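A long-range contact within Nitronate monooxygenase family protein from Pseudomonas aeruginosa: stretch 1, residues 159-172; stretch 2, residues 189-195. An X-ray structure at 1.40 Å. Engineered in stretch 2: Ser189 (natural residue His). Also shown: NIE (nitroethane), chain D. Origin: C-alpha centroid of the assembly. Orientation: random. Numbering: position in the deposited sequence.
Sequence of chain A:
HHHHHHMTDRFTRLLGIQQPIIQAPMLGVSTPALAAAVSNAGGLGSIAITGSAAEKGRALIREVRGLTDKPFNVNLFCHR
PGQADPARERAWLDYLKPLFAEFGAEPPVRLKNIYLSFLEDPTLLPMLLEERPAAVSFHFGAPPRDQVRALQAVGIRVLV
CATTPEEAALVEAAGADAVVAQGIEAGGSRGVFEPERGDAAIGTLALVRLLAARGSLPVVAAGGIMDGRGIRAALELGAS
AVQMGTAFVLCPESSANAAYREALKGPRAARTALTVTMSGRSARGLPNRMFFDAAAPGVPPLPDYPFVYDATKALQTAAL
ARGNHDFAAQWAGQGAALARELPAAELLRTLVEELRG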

ATOM      1  N   LEU A 159      20.844  11.611  -0.770  1.00 11.78           N
ATOM      2  CA  LEU A 159      19.516  11.073  -0.473  1.00 11.21           C
ATOM      3  C   LEU A 159      19.605   9.553  -0.369  1.00 10.68           C
ATOM      4  O   LEU A 159      20.389   8.925  -1.085  1.00 11.53           O
ATOM      5  CB  LEU A 159      18.521  11.411  -1.585  1.00 11.65           C
ATOM      6  CG  LEU A 159      18.342  12.848  -2.085  1.00 18.34           C
ATOM      7  CD1 LEU A 159      16.946  13.008  -2.676  1.00 20.90           C
ATOM      8  CD2 LEU A 159      18.585  13.883  -1.015  1.00 24.10           C
ATOM      9  N   VAL A 160      18.790   8.962   0.502  1.00 10.55           N
ATOM     10  CA  VAL A 160      18.678   7.507   0.562  1.00 11.32           C
ATOM     11  C   VAL A 160      17.212   7.107   0.657  1.00  8.24           C
ATOM     12  O   VAL A 160      16.440   7.722   1.392  1.00 10.52           O
ATOM     13  CB  VAL A 160      19.453   6.905   1.770  1.00 12.48           C
ATOM     14  CG1 VAL A 160      19.411   5.375   1.726  1.00 11.91           C
ATOM     15  CG2 VAL A 160      20.901   7.370   1.792  1.00 13.77           C
ATOM     16  N   CYS A 161      16.824   6.084  -0.097  1.00 10.68           N
ATOM     17  CA  CYS A 161      15.467   5.568  -0.043  1.00 11.11           C
ATOM     18  C   CYS A 161      15.244   4.678   1.184  1.00 10.66           C
ATOM     19  O   CYS A 161      16.122   3.880   1.561  1.00 11.57           O
ATOM     20  CB  CYS A 161      15.201   4.763  -1.310  1.00 10.46           C
ATOM     21  SG  CYS A 161      13.576   4.031  -1.384  1.00 13.67           S
ATOM     22  N   ALA A 162      14.083   4.821   1.814  1.00  9.16           N
ATOM     23  CA  ALA A 162      13.684   3.933   2.911  1.00 10.30           C
ATOM     24  C   ALA A 162      12.222   3.552   2.747  1.00  9.74           C
ATOM     25  O   ALA A 162      11.431   4.349   2.222  1.00 10.26           O
ATOM     26  CB  ALA A 162      13.901   4.607   4.251  1.00 11.42           C
ATOM     27  N   THR A 163      11.858   2.351   3.201  1.00  9.08           N
ATOM     28  CA  THR A 163      10.471   1.881   3.099  1.00  8.56           C
ATOM     29  C   THR A 163       9.763   1.781   4.443  1.00  9.77           C
ATOM     30  O   THR A 163       8.569   1.505   4.490  1.00  9.29           O
ATOM     31  CB  THR A 163      10.345   0.516   2.369  1.00  9.09           C
ATOM     32  OG1 THR A 163      10.910  -0.523   3.184  1.00  9.72           O
ATOM     33  CG2 THR A 163      11.010   0.561   1.000  1.00  9.31           C
ATOM     34  N   THR A 164      10.503   1.986   5.533  1.00  9.97           N
ATOM     35  CA  THR A 164       9.941   1.860   6.880  1.00 10.72           C
ATOM     36  C   THR A 164      10.605   2.873   7.791  1.00 10.96           C
ATOM     37  O   THR A 164      11.697   3.354   7.487  1.00 11.21           O
ATOM     38  CB  THR A 164      10.222   0.473   7.510  1.00 11.66           C
ATOM     39  OG1 THR A 164      11.634   0.340   7.739  1.00 12.71           O
ATOM     40  CG2 THR A 164       9.716  -0.663   6.626  1.00 13.39           C
ATOM     41  N   PRO A 165       9.967   3.176   8.926  1.00 11.11           N
ATOM     42  CA  PRO A 165      10.610   4.026   9.939  1.00 11.25           C
ATOM     43  C   PRO A 165      11.953   3.465  10.416  1.00 13.11           C
ATOM     44  O   PRO A 165      12.876   4.245  10.692  1.00 13.92           O
ATOM     45  CB  PRO A 165       9.595   4.006  11.078  1.00 13.39           C
ATOM     46  CG  PRO A 165       8.272   3.889  10.372  1.00 13.61           C
ATOM     47  CD  PRO A 165       8.547   2.926   9.246  1.00 11.29           C
ATOM     48  N   GLU A 166      12.075   2.143  10.499  1.00 11.67           N
ATOM     49  CA  GLU A 166      13.340   1.534  10.910  1.00 12.24           C
ATOM     50  C   GLU A 166      14.438   1.805   9.876  1.00 14.90           C
ATOM     51  O   GLU A 166      15.574   2.127  10.224  1.00 15.72           O
ATOM     52  CB  GLU A 166      13.173   0.029  11.167  1.00 14.09           C
ATOM     53  CG  GLU A 166      12.252  -0.337  12.350  1.00 17.84           C
ATOM     54  CD  GLU A 166      10.780  -0.002  12.126  1.00 22.47           C
ATOM     55  OE1 GLU A 166      10.329   0.050  10.957  1.00 18.34           O
ATOM     56  OE2 GLU A 166      10.062   0.213  13.125  1.00 29.63           O
ATOM     57  N   GLU A 167      14.100   1.695   8.593  1.00 11.15           N
ATOM     58  CA  GLU A 167      15.069   2.011   7.555  1.00 12.97           C
ATOM     59  C   GLU A 167      15.391   3.504   7.546  1.00 12.65           C
ATOM     60  O   GLU A 167      16.536   3.893   7.315  1.00 12.24           O
ATOM     61  CB  GLU A 167      14.584   1.509   6.186  1.00 10.52           C
ATOM     62  CG  GLU A 167      14.659  -0.019   6.081  1.00 12.40           C
ATOM     63  CD  GLU A 167      13.958  -0.579   4.857  1.00 12.13           C
ATOM     64  OE1 GLU A 167      13.338   0.207   4.100  1.00 12.14           O
ATOM     65  OE2 GLU A 167      14.012  -1.814   4.656  1.00 12.66           O
ATOM     66  N   ALA A 168      14.389   4.334   7.819  1.00 12.68           N
ATOM     67  CA  ALA A 168      14.602   5.777   7.889  1.00 11.86           C
ATOM     68  C   ALA A 168      15.574   6.139   9.017  1.00 14.38           C
ATOM     69  O   ALA A 168      16.374   7.061   8.869  1.00 15.20           O
ATOM     70  CB  ALA A 168      13.284   6.501   8.067  1.00 14.93           C
ATOM     71  N   ALA A 169      15.514   5.403  10.128  1.00 14.85           N
ATOM     72  CA  ALA A 169      16.447   5.627  11.236  1.00 17.75           C
ATOM     73  C   ALA A 169      17.888   5.350  10.809  1.00 16.50           C
ATOM     74  O   ALA A 169      18.821   6.039  11.235  1.00 17.84           O
ATOM     75  CB  ALA A 169      16.067   4.772  12.432  1.00 16.28           C
ATOM     76  N   LEU A 170      18.066   4.339   9.966  1.00 15.02           N
ATOM     77  CA  LEU A 170      19.390   4.004   9.451  1.00 15.17           C
ATOM     78  C   LEU A 170      19.879   5.075   8.476  1.00 16.24           C
ATOM     79  O   LEU A 170      21.073   5.385   8.425  1.00 17.25           O
ATOM     80  CB  LEU A 170      19.383   2.615   8.795  1.00 16.30           C
ATOM     81  CG  LEU A 170      19.043   1.445   9.723  1.00 15.16           C
ATOM     82  CD1 LEU A 170      18.928   0.119   8.967  1.00 18.07           C
ATOM     83  CD2 LEU A 170      20.089   1.335  10.825  1.00 19.56           C
ATOM     84  N   VAL A 171      18.958   5.653   7.708  1.00 15.33           N
ATOM     85  CA  VAL A 171      19.320   6.740   6.812  1.00 15.96           C
ATOM     86  C   VAL A 171      19.786   7.945   7.618  1.00 16.96           C
ATOM     87  O   VAL A 171      20.766   8.609   7.254  1.00 17.25           O
ATOM     88  CB  VAL A 171      18.140   7.113   5.895  1.00 14.25           C
ATOM     89  CG1 VAL A 171      18.413   8.415   5.132  1.00 14.18           C
ATOM     90  CG2 VAL A 171      17.881   5.977   4.935  1.00 14.86           C
ATOM     91  N   GLU A 172      19.089   8.215   8.718  1.00 17.43           N
ATOM     92  CA  GLU A 172      19.461   9.307   9.607  1.00 19.57           C
ATOM     93  C   GLU A 172      20.844   9.063  10.187  1.00 20.11           C
ATOM     94  O   GLU A 172      21.676   9.970  10.210  1.00 20.71           O
ATOM     95  CB  GLU A 172      18.436   9.473  10.735  1.00 21.22           C
ATOM     96  CG  GLU A 172      17.087   9.981  10.272  1.00 24.05           C
ATOM     97  CD  GLU A 172      16.021   9.881  11.348  1.00 27.89           C
ATOM     98  OE1 GLU A 172      14.855  10.232  11.060  1.00 29.46           O
ATOM     99  OE2 GLU A 172      16.344   9.446  12.479  1.00 31.97           O
ATOM    100  N   SER A 189      11.963  -1.498  -8.369  1.00 11.34           N
ATOM    101  CA  SER A 189      12.436  -2.298  -7.239  1.00 12.33           C
ATOM    102  C   SER A 189      12.063  -1.676  -5.894  1.00  9.75           C
ATOM    103  O   SER A 189      12.227  -0.466  -5.674  1.00 11.95           O
ATOM    104  CB  SER A 189      13.949  -2.518  -7.314  1.00 14.60           C
ATOM    105  OG  SER A 189      14.290  -3.249  -8.485  1.00 19.91           O
ATOM    106  N   ARG A 190      11.570  -2.511  -4.987  1.00  9.96           N
ATOM    107  CA  ARG A 190      11.319  -2.035  -3.632  1.00 10.39           C
ATOM    108  C   ARG A 190      12.630  -1.743  -2.902  1.00 10.03           C
ATOM    109  O   ARG A 190      13.584  -2.509  -2.985  1.00 11.03           O
ATOM    110  CB  ARG A 190      10.457  -3.024  -2.852  1.00 10.85           C
ATOM    111  CG  ARG A 190       9.026  -3.003  -3.374  1.00 14.70           C
ATOM    112  CD  ARG A 190       7.987  -3.586  -2.455  1.00 16.41           C
ATOM    113  NE  ARG A 190       8.055  -3.150  -1.054  1.00 13.06           N
ATOM    114  CZ  ARG A 190       7.776  -1.935  -0.582  1.00 12.74           C
ATOM    115  NH1 ARG A 190       7.442  -0.932  -1.382  1.00 16.33           N
ATOM    116  NH2 ARG A 190       7.838  -1.728   0.725  1.00 11.50           N
ATOM    117  N   GLY A 191      12.664  -0.632  -2.173  1.00  9.69           N
ATOM    118  CA  GLY A 191      13.886  -0.203  -1.509  1.00 12.31           C
ATOM    119  C   GLY A 191      14.184  -0.910  -0.200  1.00 12.02           C
ATOM    120  O   GLY A 191      15.007  -0.425   0.577  1.00 12.55           O
ATOM    121  N   VAL A 192      13.523  -2.040   0.055  1.00  9.42           N
ATOM    122  CA  VAL A 192      13.702  -2.798   1.295  1.00 10.53           C
ATOM    123  C   VAL A 192      15.168  -3.174   1.516  1.00 11.78           C
ATOM    124  O   VAL A 192      15.816  -3.714   0.614  1.00 10.17           O
ATOM    125  CB  VAL A 192      12.856  -4.082   1.279  1.00  9.20           C
ATOM    126  CG1 VAL A 192      13.079  -4.877   2.578  1.00 11.22           C
ATOM    127  CG2 VAL A 192      11.386  -3.761   1.098  1.00 10.75           C
ATOM    128  N   PHE A 193      15.696  -2.875   2.705  1.00 11.22           N
ATOM    129  CA  PHE A 193      17.121  -3.102   2.977  1.00 11.35           C
ATOM    130  C   PHE A 193      17.456  -4.590   3.057  1.00 12.56           C
ATOM    131  O   PHE A 193      18.435  -5.045   2.455  1.00 13.65           O
ATOM    132  CB  PHE A 193      17.553  -2.434   4.294  1.00 11.31           C
ATOM    133  CG  PHE A 193      17.744  -0.936   4.215  1.00 12.22           C
ATOM    134  CD1 PHE A 193      17.148  -0.171   3.219  1.00 14.95           C
ATOM    135  CD2 PHE A 193      18.516  -0.288   5.176  1.00 12.90           C
ATOM    136  CE1 PHE A 193      17.334   1.211   3.173  1.00 13.46           C
ATOM    137  CE2 PHE A 193      18.707   1.088   5.136  1.00 15.35           C
ATOM    138  CZ  PHE A 193      18.109   1.840   4.128  1.00 15.54           C
ATOM    139  N   GLU A 194      16.649  -5.324   3.819  1.00 12.97           N
ATOM    140  CA  GLU A 194      16.902  -6.732   4.105  1.00 14.38           C
ATOM    141  C   GLU A 194      15.633  -7.524   3.862  1.00 14.56           C
ATOM    142  O   GLU A 194      14.880  -7.802   4.794  1.00 14.31           O
ATOM    143  CB  GLU A 194      17.349  -6.900   5.565  1.00 17.77           C
ATOM    144  CG  GLU A 194      18.655  -6.187   5.895  1.00 19.57           C
ATOM    145  CD  GLU A 194      19.077  -6.354   7.339  1.00 26.59           C
ATOM    146  OE1 GLU A 194      18.362  -5.862   8.237  1.00 25.42           O
ATOM    147  OE2 GLU A 194      20.127  -6.983   7.576  1.00 30.15           O
ATOM    148  N   PRO A 195      15.368  -7.863   2.596  1.00 13.14           N
ATOM    149  CA  PRO A 195      14.083  -8.496   2.282  1.00 16.00           C
ATOM    150  C   PRO A 195      13.914  -9.874   2.921  1.00 13.03           C
ATOM    151  O   PRO A 195      12.789 -10.339   3.041  1.00 14.09           O
ATOM    152  CB  PRO A 195      14.071  -8.574   0.747  1.00 18.25           C
ATOM    153  CG  PRO A 195      15.468  -8.251   0.296  1.00 15.24           C
ATOM    154  CD  PRO A 195      16.158  -7.512   1.402  1.00 15.37           C
TER
HETATM  155  N3  NIE D 402      14.044  -0.845 -11.084  1.00 29.80           N
HETATM  156  C1  NIE D 402      15.985  -1.208  -9.768  1.00 26.38           C
HETATM  157  C2  NIE D 402      15.456  -0.968 -11.165  1.00 26.71           C
HETATM  158  O4  NIE D 402      13.558  -0.135 -10.208  1.00 26.09           O
HETATM  159  O5  NIE D 402      13.269  -1.794 -11.685  1.00 33.58           O
HETATM  160  O   HOH W   1      16.280   1.783  -0.326  1.00 12.16           O
HETATM  161  O   HOH W   2      14.879  -4.224   5.706  1.00 14.40           O

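The apolar centre of the contact is the ring of Phe193, a residue with 111 Å² covered by the first stretch out of 382 Å² buried on both sides together. Its CA-to-CB bond points toward that stretch, and chi1 of -77° (m) lays the ring against the start of the helix. Glu167 CG sits over one face, 3.8 Å from the Phe193 ring centroid and 15° off the ring normal, a CH-pi contact made by the aliphatic part of an acidic side chain. Leu170 CD1 approaches Phe193 CD2 at 3.8 Å, while Val171 CG2 lies near the ring plane, 4.2 Å from Phe193 CZ. Also at the ring edge is a carbonyl: Cys161 O is 3.3 Å from Phe193 CE1.

Beside the ring, the chain passes close to the strand end at Gly191. An ideal CB there would point toward the first stretch and stand 2.7 Å from Cys161 SG, a clash, so the absence of a side chain permits the approach. Thr163 CG2 packs 3.7 Å from Gly191 C. A water bridges the two backbones, donating to Cys161 O at 2.8 Å and to Gly191 O at 2.7 Å.

Farther out, the carboxylate of Glu167 ties the stretches together. Phe193 N donates to Glu167 OE2 at 2.8 Å with an N-H...acceptor angle of 178°, the one direct hydrogen bond across the contact. A second water donates to Glu167 OE2 and accepts from Glu194 N, both at 2.8 Å. The other oxygen is held within its own stretch: Glu167 OE1 accepts from Thr163 N at 2.8 Å and from Thr163 OG1 at 2.7 Å. Thr164 OG1, at the N-cap, accepts from Glu167 N at 2.9 Å. Buried yet well supplied with donors, Glu167 thus joins the helix start, the preceding turn and the second stretch.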